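Long-range contacts in NADPH-dependent nitro/flavin reductase (Bacillus subtilis, PDB 3N2S), which uses NADPH to reduce flavin mononucleotide, and also reduces nitroaromatic compounds, quinones and azo dyes: residues L30-A36 with N120-A125; A45-V51 with F76-D82; P152-L156 with Y240-F246. One frame throughout, in Å; residues are numbered along the deposited sequence.

Contact 1 of 3, residues L30-A36 with N120-A125; sequences LVKSAQA and NMSIAA
Met121, built as selenomethionine, lays its long side chain across the flank of the helix that carries Leu30, Val31 and Ala34. With chi1 and chi2 both t and chi3 m, its CE methyl lies 3.6 Å from Leu30 O, 4.1 Å from Val31 CG2 and 4.1 Å from Ala34 CB, while its CG rests 3.8 Å from Leu30 CB. Residues 30-35, towards the end of helix 24-35, and 120-125, within the long helix 104-127, are alpha-helical. Their local axes come within 7.9 Å and cross at 135°, so the two helices run obliquely antiparallel. Ala34 and Met121 mark the nearest backbone approach, at 4.7 Å between CA atoms. Small residues permit it: Ala34 CA sits 3.9 Å from Asn120 CB, and Ser33 OG is 3.5 Å from Ala124 CB, the hydroxyl itself being hydrogen-bonded to Thr29 one turn back. Leu30, rotamer mt, reaches along the other helix so that its CD2 touches Ala125 CB at 3.7 Å and Ala124 CB at 4.1 Å. No hydrogen bond links the segments; Asn120 OD1 and Ser33 O, 3.0 Å apart, are both acceptors. Asn120 ND2 instead makes a weak bond to Gln119 of the second subunit. Leu30 and Met121 also rest on Phe77, and Ala125 on Val163, so the pair is seated on the sheet. Two helices packed together on one sheet face, the long one also meeting its dimer partner, are characteristic of the alpha/beta fold of homodimeric FMN-dependent nitroreductases.

Contact 2 of 3, residues A45-V51 with F76-D82; sequences AYSIIGV and FFVFCAD
Ile48 (rotamer mt) and Phe79 (chi1 m) form the apolar centre, Ile48 CG1 lying 3.6 Å from Phe79 CE1 and its CG2 over one face of that ring; the same CG2 is 3.7 Å from Phe77 CD1. On the reverse of the sheet Ile49, also mt, brings CD1 to Cys80 SG at 4.0 Å and Val51 CG2 meets Val78 CG2 at 4.1 Å, with Phe76 (chi1 t) turning its ring edge to Val51. The extended strands 46-51 and 76-82 are antiparallel, their axes 4.5 Å apart at 158°. Ser47-Cys80, Ile49-Val78 and Val51-Phe76 are hydrogen-bonded pairs, alternating with non-hydrogen-bonded Tyr46-Ala81, Ile48-Phe79 and Gly50-Phe77. The bonds are Ser47 N-Cys80 O (3.0 Å), Cys80 N-Ser47 O (2.9 Å), Ile49 N-Val78 O (2.8 Å), Val78 N-Ile49 O (2.7 Å) and Val51 N-Phe76 O (2.6 Å); the return Phe76 N-Val51 O is weak, at 3.4 Å. At the polar end Asp82 N binds Ala45 O at 2.9 Å, and Ser47 OG donates to Asp82 OD2 at 2.6 Å. Apolar faces thus bury the sheet between layers, while the Ile48-Gly50 backbone edge, paired with a parallel strand of the second subunit, and Asp82, bonded to its Tyr187, tie it across the dimer.

Contact 3 of 3, residues P152-L156 with Y240-F246; sequences PDHVL and YVKEKGF
The polar part is carried by main chain: His154 N donates to Lys244 O at 2.8 Å, with an N-H...O angle of 148°, and this is the one hydrogen bond between the segments. It joins two tight bends. Pro152 to Val155 form a type II beta turn, with His154 at phi 70° and psi 17° and a weak closing bond from Val155 N to Pro152 O of 3.4 Å. Opposite, helix 237-243 ends in a Schellman motif, with Phe246 N bonded to Val241 O at 3.1 Å and Gly245 N to Lys242 O at 3.0 Å. Gly245 takes phi 94° and psi 27°, where a CB would jam against the carbonyl O of Lys244; it would also clash with His154 ND1, so glycine lets the bends come together, Gly245 and His154 CA atoms standing 5.1 Å apart. The turn leads straight into strand 155-164 of the antiparallel sheet of the nitroreductase fold, and the C-terminal helix thereby meets the beginning of that strand. No salt bridge forms: Asp153 OD2 and Lys244 NZ are 4.5 Å apart, and Asp153 OD1 faces Lys244 O at 3.2 Å, acceptor to acceptor. The apolar contacts centre on Leu156, rotamer tp, whose CA-to-CB bond points at the helix end. Its CD2 lies 3.8 Å from Val241 CG1, its CD1 4.3 Å from Tyr240 CE2, and its CB 3.7 Å from Phe246 CE2. With chi1 m, Phe246 slips its ring beside the turn, CZ 3.3 Å from His154 O and the ring edge presented to Val155 N. Phe107 of helix 104-127 touches both Leu156 and Phe246.

In the fold
Contact 2 is nested, along the chain, inside the loop closed by contact 1, and the two touch in space with centres 12 Å apart: Met121 SE lies 3.6 Å from Phe77 CD2, and Ala34 CB 3.9 Å from Ile48 CD1. Contact 3 joins the same sheet through the neighbouring strand, Ala81 N probably bonding Leu156 O at 2.9 Å. Contacts 1 and 3 do not meet, their nearest atoms being about 14 Å apart. The dimer holds two FMN molecules; the side chains of Ala36, Phe76 and Leu156 are each about 7, 8 and 12 Å, respectively, from a bound FMN. Segment 30-36 leads directly towards Ser38-Ser40, which line an FMN pocket, and all three contacts reach the second subunit.

Contact 1 of 3, residues L30-A36 with N120-A125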
ATOM      1  N   LEU A  30     -12.017   8.116 -10.027  1.00 15.11           N
ATOM      2  CA  LEU A  30     -10.817   7.349  -9.678  1.00 14.69           C
ATOM      3  C   LEU A  30      -9.983   8.056  -8.604  1.00 17.50           C
ATOM      4  O   LEU A  30      -9.580   7.420  -7.627  1.00 17.99           O
ATOM      5  CB  LEU A  30      -9.972   7.069 -10.930  1.00 13.90           C
ATOM      6  CG  LEU A  30     -10.560   6.085 -11.937  1.00 18.57           C
ATOM      7  CD1 LEU A  30      -9.684   5.967 -13.142  1.00 17.79           C
ATOM      8  CD2 LEU A  30     -10.823   4.734 -11.308  1.00 20.90           C
ATOM      9  N   VAL A  31      -9.764   9.371  -8.765  1.00 14.28           N
ATOM     10  CA  VAL A  31      -9.014  10.192  -7.808  1.00 13.80           C
ATOM     11  C   VAL A  31      -9.742  10.249  -6.447  1.00 16.66           C
ATOM     12  O   VAL A  31      -9.123   9.994  -5.415  1.00 16.56           O
ATOM     13  CB  VAL A  31      -8.661  11.595  -8.372  1.00 17.51           C
ATOM     14  CG1 VAL A  31      -8.055  12.496  -7.287  1.00 17.20           C
ATOM     15  CG2 VAL A  31      -7.714  11.481  -9.572  1.00 16.66           C
ATOM     16  N   LYS A  32     -11.045  10.553  -6.447  1.00 14.01           N
ATOM     17  CA  LYS A  32     -11.853  10.584  -5.209  1.00 14.31           C
ATOM     18  C   LYS A  32     -11.831   9.221  -4.503  1.00 14.88           C
ATOM     19  O   LYS A  32     -11.758   9.168  -3.276  1.00 13.25           O
ATOM     20  CB  LYS A  32     -13.317  11.003  -5.498  1.00 16.20           C
ATOM     21  CG  LYS A  32     -13.467  12.489  -5.855  1.00 34.74           C
ATOM     22  CD  LYS A  32     -14.892  12.841  -6.298  1.00 51.17           C
ATOM     23  CE  LYS A  32     -15.947  12.703  -5.226  1.00 68.49           C
ATOM     24  NZ  LYS A  32     -17.317  12.689  -5.805  1.00 78.60           N
ATOM     25  N   SER A  33     -11.913   8.128  -5.280  1.00 11.38           N
ATOM     26  CA  SER A  33     -11.874   6.771  -4.732  1.00 11.16           C
ATOM     27  C   SER A  33     -10.543   6.517  -4.036  1.00 15.10           C
ATOM     28  O   SER A  33     -10.527   6.007  -2.912  1.00 15.53           O
ATOM     29  CB  SER A  33     -12.094   5.741  -5.834  1.00 14.16           C
ATOM     30  OG  SER A  33     -13.424   5.830  -6.322  1.00 20.87           O
ATOM     31  N   ALA A  34      -9.440   6.908  -4.684  1.00 13.88           N
ATOM     32  CA  ALA A  34      -8.077   6.807  -4.144  1.00 13.64           C
ATOM     33  C   ALA A  34      -8.000   7.566  -2.817  1.00 15.15           C
ATOM     34  O   ALA A  34      -7.582   7.003  -1.810  1.00 12.43           O
ATOM     35  CB  ALA A  34      -7.081   7.402  -5.142  1.00 14.18           C
ATOM     36  N   GLN A  35      -8.465   8.846  -2.810  1.00 12.23           N
ATOM     37  CA  GLN A  35      -8.419   9.687  -1.620  1.00 11.89           C
ATOM     38  C   GLN A  35      -9.197   9.146  -0.436  1.00 15.61           C
ATOM     39  O   GLN A  35      -8.822   9.425   0.698  1.00 16.99           O
ATOM     40  CB  GLN A  35      -8.893  11.117  -1.943  1.00 13.38           C
ATOM     41  CG  GLN A  35      -7.969  11.881  -2.879  1.00 18.62           C
ATOM     42  CD  GLN A  35      -8.396  13.315  -2.907  1.00 21.54           C
ATOM     43  OE1 GLN A  35      -7.956  14.131  -2.085  1.00 19.99           O
ATOM     44  NE2 GLN A  35      -9.214  13.644  -3.886  1.00 14.45           N
ATOM     45  N   ALA A  36     -10.268   8.368  -0.688  1.00 13.02           N
ATOM     46  CA  ALA A  36     -11.149   7.814   0.350  1.00 11.97           C
ATOM     47  C   ALA A  36     -10.483   6.750   1.229  1.00 15.55           C
ATOM     48  O   ALA A  36     -11.031   6.391   2.262  1.00 15.12           O
ATOM     49  CB  ALA A  36     -12.407   7.247  -0.300  1.00 12.59           C
ATOM     50  N   ASN A 120      -7.345   1.448  -3.924  1.00 11.80           N
ATOM     51  CA  ASN A 120      -8.726   1.948  -3.993  1.00 12.30           C
ATOM     52  C   ASN A 120      -9.028   2.369  -5.434  1.00 16.06           C
ATOM     53  O   ASN A 120     -10.096   2.035  -5.964  1.00 17.39           O
ATOM     54  CB  ASN A 120      -8.917   3.144  -3.067  1.00 11.17           C
ATOM     55  CG  ASN A 120      -9.695   2.824  -1.814  1.00 15.84           C
ATOM     56  OD1 ASN A 120     -10.028   3.704  -1.026  1.00 17.55           O
ATOM     57  ND2 ASN A 120      -9.992   1.568  -1.600  1.00  7.74           N
HETATM   58  N   MSE A 121      -8.080   3.087  -6.076  1.00 11.91           N
HETATM   59  CA  MSE A 121      -8.246   3.482  -7.483  1.00 11.33           C
HETATM   60  C   MSE A 121      -8.388   2.244  -8.377  1.00 15.84           C
HETATM   61  O   MSE A 121      -9.232   2.231  -9.277  1.00 16.55           O
HETATM   62  CB  MSE A 121      -7.065   4.361  -7.982  1.00 12.97           C
HETATM   63  CG  MSE A 121      -7.263   4.798  -9.441  1.00 18.35           C
HETATM   64 SE   MSE A 121      -5.927   5.973 -10.168  1.00 26.92          SE
HETATM   65  CE  MSE A 121      -6.372   7.653  -9.173  1.00 21.50           C
ATOM     66  N   SER A 122      -7.558   1.204  -8.127  1.00 10.20           N
ATOM     67  CA  SER A 122      -7.572  -0.010  -8.936  1.00 10.19           C
ATOM     68  C   SER A 122      -8.936  -0.712  -8.845  1.00 14.51           C
ATOM     69  O   SER A 122      -9.510  -1.071  -9.881  1.00 14.09           O
ATOM     70  CB  SER A 122      -6.440  -0.954  -8.519  1.00 11.69           C
ATOM     71  OG  SER A 122      -5.178  -0.348  -8.787  1.00 14.77           O
ATOM     72  N   ILE A 123      -9.456  -0.883  -7.619  1.00 12.87           N
ATOM     73  CA  ILE A 123     -10.770  -1.537  -7.408  1.00 14.08           C
ATOM     74  C   ILE A 123     -11.887  -0.700  -8.051  1.00 18.87           C
ATOM     75  O   ILE A 123     -12.780  -1.258  -8.706  1.00 17.81           O
ATOM     76  CB  ILE A 123     -11.037  -1.832  -5.922  1.00 17.59           C
ATOM     77  CG1 ILE A 123      -9.977  -2.794  -5.327  1.00 18.30           C
ATOM     78  CG2 ILE A 123     -12.448  -2.401  -5.694  1.00 17.29           C
ATOM     79  CD1 ILE A 123      -9.818  -2.469  -3.777  1.00 29.35           C
ATOM     80  N   ALA A 124     -11.836   0.625  -7.863  1.00 15.36           N
ATOM     81  CA  ALA A 124     -12.829   1.516  -8.486  1.00 15.35           C
ATOM     82  C   ALA A 124     -12.797   1.350 -10.014  1.00 19.80           C
ATOM     83  O   ALA A 124     -13.857   1.150 -10.614  1.00 20.07           O
ATOM     84  CB  ALA A 124     -12.559   2.955  -8.096  1.00 15.75           C
ATOM     85  N   ALA A 125     -11.593   1.343 -10.637  1.00 15.16           N
ATOM     86  CA  ALA A 125     -11.458   1.191 -12.100  1.00 15.01           C
ATOM     87  C   ALA A 125     -11.998  -0.151 -12.585  1.00 17.36           C
ATOM     88  O   ALA A 125     -12.796  -0.194 -13.535  1.00 15.29           O
ATOM     89  CB  ALA A 125     -10.010   1.368 -12.532  1.00 15.91           C
TER

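Contact 2 of 3, residues A45-V51 with F76-D82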
ATOM      1  N   ALA A  45      -0.206  11.372   2.982  1.00 13.71           N
ATOM      2  CA  ALA A  45       1.176  11.589   2.530  1.00 14.21           C
ATOM      3  C   ALA A  45       1.482  11.106   1.105  1.00 14.78           C
ATOM      4  O   ALA A  45       2.462  10.409   0.876  1.00 13.57           O
ATOM      5  CB  ALA A  45       2.156  11.006   3.543  1.00 14.61           C
ATOM      6  N   TYR A  46       0.667  11.540   0.143  1.00 11.89           N
ATOM      7  CA  TYR A  46       0.843  11.135  -1.252  1.00 11.42           C
ATOM      8  C   TYR A  46       0.349  12.192  -2.225  1.00 15.82           C
ATOM      9  O   TYR A  46      -0.420  13.091  -1.860  1.00 17.15           O
ATOM     10  CB  TYR A  46       0.118   9.781  -1.518  1.00 13.53           C
ATOM     11  CG  TYR A  46      -1.364   9.823  -1.214  1.00 13.57           C
ATOM     12  CD1 TYR A  46      -2.285  10.173  -2.197  1.00 15.55           C
ATOM     13  CD2 TYR A  46      -1.835   9.592   0.077  1.00 13.87           C
ATOM     14  CE1 TYR A  46      -3.639  10.308  -1.900  1.00 16.67           C
ATOM     15  CE2 TYR A  46      -3.186   9.714   0.386  1.00 14.31           C
ATOM     16  CZ  TYR A  46      -4.084  10.077  -0.604  1.00 20.14           C
ATOM     17  OH  TYR A  46      -5.409  10.195  -0.289  1.00 19.15           O
ATOM     18  N   SER A  47       0.753  12.037  -3.487  1.00 11.87           N
ATOM     19  CA  SER A  47       0.311  12.816  -4.627  1.00 11.40           C
ATOM     20  C   SER A  47       0.136  11.887  -5.796  1.00 14.09           C
ATOM     21  O   SER A  47       0.752  10.814  -5.842  1.00 13.02           O
ATOM     22  CB  SER A  47       1.293  13.937  -4.963  1.00 12.51           C
ATOM     23  OG  SER A  47       0.895  15.090  -4.243  1.00 17.10           O
ATOM     24  N   ILE A  48      -0.771  12.256  -6.708  1.00  9.94           N
ATOM     25  CA  ILE A  48      -1.084  11.476  -7.901  1.00  8.46           C
ATOM     26  C   ILE A  48      -0.859  12.374  -9.098  1.00 15.38           C
ATOM     27  O   ILE A  48      -1.491  13.428  -9.200  1.00 16.61           O
ATOM     28  CB  ILE A  48      -2.538  10.931  -7.854  1.00 10.37           C
ATOM     29  CG1 ILE A  48      -2.831  10.163  -6.540  1.00 10.74           C
ATOM     30  CG2 ILE A  48      -2.850  10.088  -9.107  1.00 10.17           C
ATOM     31  CD1 ILE A  48      -4.354   9.898  -6.251  1.00 14.23           C
ATOM     32  N   ILE A  49       0.042  11.980  -9.997  1.00 11.45           N
ATOM     33  CA  ILE A  49       0.284  12.791 -11.194  1.00 12.02           C
ATOM     34  C   ILE A  49      -0.365  12.077 -12.379  1.00 15.42           C
ATOM     35  O   ILE A  49       0.034  10.966 -12.714  1.00 15.19           O
ATOM     36  CB  ILE A  49       1.790  13.108 -11.425  1.00 15.97           C
ATOM     37  CG1 ILE A  49       2.408  13.763 -10.145  1.00 18.00           C
ATOM     38  CG2 ILE A  49       1.965  14.032 -12.677  1.00 15.38           C
ATOM     39  CD1 ILE A  49       3.855  13.865 -10.142  1.00 21.44           C
ATOM     40  N   GLY A  50      -1.363  12.719 -12.982  1.00 11.32           N
ATOM     41  CA  GLY A  50      -2.047  12.191 -14.154  1.00 12.31           C
ATOM     42  C   GLY A  50      -1.293  12.594 -15.413  1.00 20.60           C
ATOM     43  O   GLY A  50      -1.208  13.786 -15.747  1.00 22.48           O
ATOM     44  N   VAL A  51      -0.700  11.605 -16.089  1.00 16.40           N
ATOM     45  CA  VAL A  51       0.129  11.850 -17.278  1.00 16.92           C
ATOM     46  C   VAL A  51      -0.655  11.565 -18.572  1.00 23.00           C
ATOM     47  O   VAL A  51      -1.022  10.419 -18.858  1.00 23.30           O
ATOM     48  CB  VAL A  51       1.495  11.110 -17.219  1.00 19.74           C
ATOM     49  CG1 VAL A  51       2.443  11.591 -18.336  1.00 19.51           C
ATOM     50  CG2 VAL A  51       2.160  11.293 -15.852  1.00 18.78           C
ATOM     51  N   PHE A  76      -2.526   7.584 -17.644  1.00 15.82           N
ATOM     52  CA  PHE A  76      -1.417   7.034 -16.868  1.00 14.32           C
ATOM     53  C   PHE A  76      -1.238   7.845 -15.586  1.00 18.40           C
ATOM     54  O   PHE A  76      -0.955   9.043 -15.652  1.00 19.67           O
ATOM     55  CB  PHE A  76      -0.116   6.953 -17.684  1.00 15.34           C
ATOM     56  CG  PHE A  76       1.003   6.203 -16.993  1.00 15.63           C
ATOM     57  CD1 PHE A  76       0.879   4.844 -16.702  1.00 17.00           C
ATOM     58  CD2 PHE A  76       2.189   6.850 -16.640  1.00 15.25           C
ATOM     59  CE1 PHE A  76       1.914   4.164 -16.048  1.00 16.68           C
ATOM     60  CE2 PHE A  76       3.217   6.165 -16.004  1.00 16.88           C
ATOM     61  CZ  PHE A  76       3.078   4.827 -15.725  1.00 14.48           C
ATOM     62  N   PHE A  77      -1.448   7.202 -14.437  1.00 12.49           N
ATOM     63  CA  PHE A  77      -1.314   7.840 -13.129  1.00 13.12           C
ATOM     64  C   PHE A  77       0.029   7.484 -12.506  1.00 16.98           C
ATOM     65  O   PHE A  77       0.442   6.332 -12.571  1.00 17.26           O
ATOM     66  CB  PHE A  77      -2.442   7.397 -12.179  1.00 14.33           C
ATOM     67  CG  PHE A  77      -3.854   7.729 -12.616  1.00 15.61           C
ATOM     68  CD1 PHE A  77      -4.481   8.893 -12.175  1.00 17.84           C
ATOM     69  CD2 PHE A  77      -4.588   6.836 -13.397  1.00 16.49           C
ATOM     70  CE1 PHE A  77      -5.812   9.166 -12.522  1.00 18.08           C
ATOM     71  CE2 PHE A  77      -5.909   7.131 -13.776  1.00 17.77           C
ATOM     72  CZ  PHE A  77      -6.512   8.289 -13.326  1.00 16.65           C
ATOM     73  N   VAL A  78       0.699   8.461 -11.876  1.00 11.86           N
ATOM     74  CA  VAL A  78       1.946   8.171 -11.160  1.00 11.11           C
ATOM     75  C   VAL A  78       1.697   8.453  -9.683  1.00 13.49           C
ATOM     76  O   VAL A  78       1.381   9.595  -9.317  1.00 11.02           O
ATOM     77  CB  VAL A  78       3.229   8.872 -11.706  1.00 13.81           C
ATOM     78  CG1 VAL A  78       4.451   8.523 -10.841  1.00 11.95           C
ATOM     79  CG2 VAL A  78       3.476   8.489 -13.166  1.00 13.67           C
ATOM     80  N   PHE A  79       1.837   7.410  -8.838  1.00 10.16           N
ATOM     81  CA  PHE A  79       1.645   7.549  -7.397  1.00  9.92           C
ATOM     82  C   PHE A  79       2.952   7.906  -6.755  1.00 13.98           C
ATOM     83  O   PHE A  79       3.952   7.217  -6.976  1.00 12.50           O
ATOM     84  CB  PHE A  79       1.034   6.270  -6.765  1.00 11.18           C
ATOM     85  CG  PHE A  79      -0.450   6.194  -7.017  1.00 12.56           C
ATOM     86  CD1 PHE A  79      -1.358   6.581  -6.037  1.00 13.88           C
ATOM     87  CD2 PHE A  79      -0.942   5.793  -8.259  1.00 13.97           C
ATOM     88  CE1 PHE A  79      -2.735   6.557  -6.288  1.00 13.54           C
ATOM     89  CE2 PHE A  79      -2.319   5.746  -8.502  1.00 15.60           C
ATOM     90  CZ  PHE A  79      -3.207   6.137  -7.514  1.00 12.94           C
ATOM     91  N   CYS A  80       2.940   8.972  -5.944  1.00 10.73           N
ATOM     92  CA  CYS A  80       4.150   9.444  -5.248  1.00 11.29           C
ATOM     93  C   CYS A  80       3.963   9.467  -3.767  1.00 12.77           C
ATOM     94  O   CYS A  80       2.914   9.913  -3.306  1.00 12.68           O
ATOM     95  CB  CYS A  80       4.541  10.849  -5.713  1.00 12.27           C
ATOM     96  SG  CYS A  80       4.693  11.049  -7.496  1.00 16.25           S
ATOM     97  N   ALA A  81       5.046   9.153  -3.014  1.00  9.17           N
ATOM     98  CA  ALA A  81       5.111   9.405  -1.579  1.00  9.43           C
ATOM     99  C   ALA A  81       5.299  10.925  -1.554  1.00 13.40           C
ATOM    100  O   ALA A  81       6.068  11.458  -2.369  1.00 13.70           O
ATOM    101  CB  ALA A  81       6.317   8.694  -0.965  1.00  9.65           C
ATOM    102  N   ASP A  82       4.532  11.642  -0.724  1.00 11.76           N
ATOM    103  CA  ASP A  82       4.606  13.106  -0.693  1.00 11.87           C
ATOM    104  C   ASP A  82       4.640  13.648   0.727  1.00 14.96           C
ATOM    105  O   ASP A  82       3.637  13.594   1.432  1.00 12.85           O
ATOM    106  CB  ASP A  82       3.427  13.743  -1.490  1.00 12.74           C
ATOM    107  CG  ASP A  82       3.470  15.259  -1.694  1.00 17.07           C
ATOM    108  OD1 ASP A  82       4.081  15.957  -0.864  1.00 14.34           O
ATOM    109  OD2 ASP A  82       2.799  15.753  -2.623  1.00 17.13           O
TER

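Contact 3 of 3, residues P152-L156 with Y240-F246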
ATOM      1  N   PRO A 152       9.325  17.936  -6.734  1.00 17.48           N
ATOM      2  CA  PRO A 152      10.286  18.631  -5.861  1.00 17.21           C
ATOM      3  C   PRO A 152      10.900  17.695  -4.821  1.00 21.60           C
ATOM      4  O   PRO A 152      10.629  16.481  -4.827  1.00 19.18           O
ATOM      5  CB  PRO A 152       9.420  19.723  -5.227  1.00 18.70           C
ATOM      6  CG  PRO A 152       8.035  19.065  -5.113  1.00 22.21           C
ATOM      7  CD  PRO A 152       7.923  18.174  -6.326  1.00 17.49           C
ATOM      8  N   ASP A 153      11.681  18.254  -3.878  1.00 18.84           N
ATOM      9  CA  ASP A 153      12.253  17.438  -2.809  1.00 19.17           C
ATOM     10  C   ASP A 153      11.112  16.961  -1.916  1.00 18.51           C
ATOM     11  O   ASP A 153      10.049  17.581  -1.923  1.00 17.31           O
ATOM     12  CB  ASP A 153      13.288  18.215  -1.990  1.00 22.54           C
ATOM     13  CG  ASP A 153      14.536  17.397  -1.779  1.00 40.57           C
ATOM     14  OD1 ASP A 153      14.674  16.798  -0.693  1.00 43.48           O
ATOM     15  OD2 ASP A 153      15.344  17.289  -2.737  1.00 45.12           O
ATOM     16  N   HIS A 154      11.303  15.824  -1.217  1.00 14.00           N
ATOM     17  CA  HIS A 154      10.266  15.212  -0.352  1.00 14.71           C
ATOM     18  C   HIS A 154       9.101  14.604  -1.135  1.00 15.18           C
ATOM     19  O   HIS A 154       8.031  14.353  -0.571  1.00 13.60           O
ATOM     20  CB  HIS A 154       9.786  16.155   0.772  1.00 15.60           C
ATOM     21  CG  HIS A 154      10.911  16.638   1.624  1.00 19.32           C
ATOM     22  ND1 HIS A 154      11.602  15.776   2.452  1.00 21.53           N
ATOM     23  CD2 HIS A 154      11.467  17.864   1.694  1.00 21.06           C
ATOM     24  CE1 HIS A 154      12.543  16.512   3.021  1.00 21.32           C
ATOM     25  NE2 HIS A 154      12.504  17.772   2.590  1.00 21.33           N
ATOM     26  N   VAL A 155       9.320  14.375  -2.436  1.00 11.10           N
ATOM     27  CA  VAL A 155       8.341  13.726  -3.317  1.00 11.44           C
ATOM     28  C   VAL A 155       9.076  12.562  -3.995  1.00 16.96           C
ATOM     29  O   VAL A 155      10.134  12.765  -4.598  1.00 14.71           O
ATOM     30  CB  VAL A 155       7.625  14.674  -4.324  1.00 14.16           C
ATOM     31  CG1 VAL A 155       6.696  13.892  -5.255  1.00 14.14           C
ATOM     32  CG2 VAL A 155       6.832  15.752  -3.602  1.00 13.08           C
ATOM     33  N   LEU A 156       8.552  11.334  -3.825  1.00 12.69           N
ATOM     34  CA  LEU A 156       9.179  10.162  -4.411  1.00 11.86           C
ATOM     35  C   LEU A 156       8.194   9.385  -5.292  1.00 14.42           C
ATOM     36  O   LEU A 156       7.293   8.732  -4.750  1.00 12.15           O
ATOM     37  CB  LEU A 156       9.752   9.235  -3.300  1.00 11.21           C
ATOM     38  CG  LEU A 156      10.642   8.061  -3.774  1.00 15.97           C
ATOM     39  CD1 LEU A 156      12.024   8.572  -4.279  1.00 15.22           C
ATOM     40  CD2 LEU A 156      10.880   7.074  -2.647  1.00 16.66           C
ATOM     41  N   TYR A 240      19.577   7.022  -3.483  1.00 16.20           N
ATOM     42  CA  TYR A 240      18.667   7.944  -4.173  1.00 15.71           C
ATOM     43  C   TYR A 240      17.460   8.360  -3.334  1.00 18.44           C
ATOM     44  O   TYR A 240      17.096   9.541  -3.361  1.00 17.36           O
ATOM     45  CB  TYR A 240      18.254   7.455  -5.575  1.00 17.85           C
ATOM     46  CG  TYR A 240      17.456   8.496  -6.322  1.00 20.81           C
ATOM     47  CD1 TYR A 240      18.092   9.540  -6.986  1.00 22.88           C
ATOM     48  CD2 TYR A 240      16.065   8.496  -6.283  1.00 21.85           C
ATOM     49  CE1 TYR A 240      17.362  10.543  -7.611  1.00 22.96           C
ATOM     50  CE2 TYR A 240      15.324   9.502  -6.894  1.00 22.47           C
ATOM     51  CZ  TYR A 240      15.978  10.514  -7.567  1.00 30.58           C
ATOM     52  OH  TYR A 240      15.241  11.505  -8.159  1.00 35.62           O
ATOM     53  N   VAL A 241      16.838   7.414  -2.587  1.00 14.84           N
ATOM     54  CA  VAL A 241      15.693   7.810  -1.743  1.00 15.62           C
ATOM     55  C   VAL A 241      16.102   8.869  -0.688  1.00 18.16           C
ATOM     56  O   VAL A 241      15.356   9.809  -0.453  1.00 15.98           O
ATOM     57  CB  VAL A 241      14.836   6.642  -1.171  1.00 20.36           C
ATOM     58  CG1 VAL A 241      14.412   5.670  -2.271  1.00 19.18           C
ATOM     59  CG2 VAL A 241      15.538   5.915  -0.041  1.00 21.09           C
ATOM     60  N   LYS A 242      17.307   8.717  -0.103  1.00 16.67           N
ATOM     61  CA  LYS A 242      17.905   9.646   0.877  1.00 16.13           C
ATOM     62  C   LYS A 242      18.131  11.024   0.262  1.00 21.95           C
ATOM     63  O   LYS A 242      17.864  12.027   0.921  1.00 21.55           O
ATOM     64  CB  LYS A 242      19.225   9.075   1.430  1.00 18.02           C
ATOM     65  CG  LYS A 242      19.043   7.840   2.302  1.00 24.48           C
ATOM     66  CD  LYS A 242      20.376   7.232   2.691  1.00 30.99           C
ATOM     67  CE  LYS A 242      20.228   5.871   3.338  1.00 48.58           C
ATOM     68  NZ  LYS A 242      19.657   5.937   4.716  1.00 61.55           N
ATOM     69  N   GLU A 243      18.576  11.068  -1.021  1.00 19.87           N
ATOM     70  CA  GLU A 243      18.796  12.284  -1.807  1.00 20.95           C
ATOM     71  C   GLU A 243      17.481  13.064  -1.947  1.00 24.58           C
ATOM     72  O   GLU A 243      17.499  14.293  -1.992  1.00 23.46           O
ATOM     73  CB  GLU A 243      19.364  11.912  -3.199  1.00 22.98           C
ATOM     74  CG  GLU A 243      19.800  13.071  -4.083  1.00 35.69           C
ATOM     75  CD  GLU A 243      20.336  12.662  -5.447  1.00 58.00           C
ATOM     76  OE1 GLU A 243      20.974  11.588  -5.546  1.00 44.90           O
ATOM     77  OE2 GLU A 243      20.122  13.421  -6.419  1.00 52.41           O
ATOM     78  N   LYS A 244      16.337  12.349  -2.000  1.00 20.22           N
ATOM     79  CA  LYS A 244      15.023  12.968  -2.126  1.00 19.54           C
ATOM     80  C   LYS A 244      14.394  13.359  -0.794  1.00 22.73           C
ATOM     81  O   LYS A 244      13.300  13.916  -0.777  1.00 24.15           O
ATOM     82  CB  LYS A 244      14.083  12.090  -2.981  1.00 22.17           C
ATOM     83  CG  LYS A 244      14.491  12.026  -4.454  1.00 30.82           C
ATOM     84  CD  LYS A 244      14.133  13.285  -5.247  1.00 39.77           C
ATOM     85  CE  LYS A 244      15.337  13.993  -5.790  1.00 54.43           C
ATOM     86  NZ  LYS A 244      14.946  15.127  -6.666  1.00 65.75           N
ATOM     87  N   GLY A 245      15.091  13.086   0.300  1.00 17.98           N
ATOM     88  CA  GLY A 245      14.654  13.444   1.641  1.00 17.58           C
ATOM     89  C   GLY A 245      13.904  12.373   2.394  1.00 20.72           C
ATOM     90  O   GLY A 245      13.130  12.692   3.294  1.00 22.16           O
ATOM     91  N   PHE A 246      14.143  11.084   2.080  1.00 15.63           N
ATOM     92  CA  PHE A 246      13.454  10.000   2.775  1.00 14.92           C
ATOM     93  C   PHE A 246      14.398   8.994   3.375  1.00 19.25           C
ATOM     94  O   PHE A 246      15.482   8.773   2.844  1.00 20.17           O
ATOM     95  CB  PHE A 246      12.540   9.219   1.792  1.00 15.38           C
ATOM     96  CG  PHE A 246      11.367   9.994   1.253  1.00 15.54           C
ATOM     97  CD1 PHE A 246      10.116   9.894   1.850  1.00 17.60           C
ATOM     98  CD2 PHE A 246      11.502  10.800   0.123  1.00 16.33           C
ATOM     99  CE1 PHE A 246       9.016  10.596   1.335  1.00 17.87           C
ATOM    100  CE2 PHE A 246      10.406  11.491  -0.391  1.00 19.13           C
ATOM    101  CZ  PHE A 246       9.172  11.390   0.227  1.00 17.32           C
TER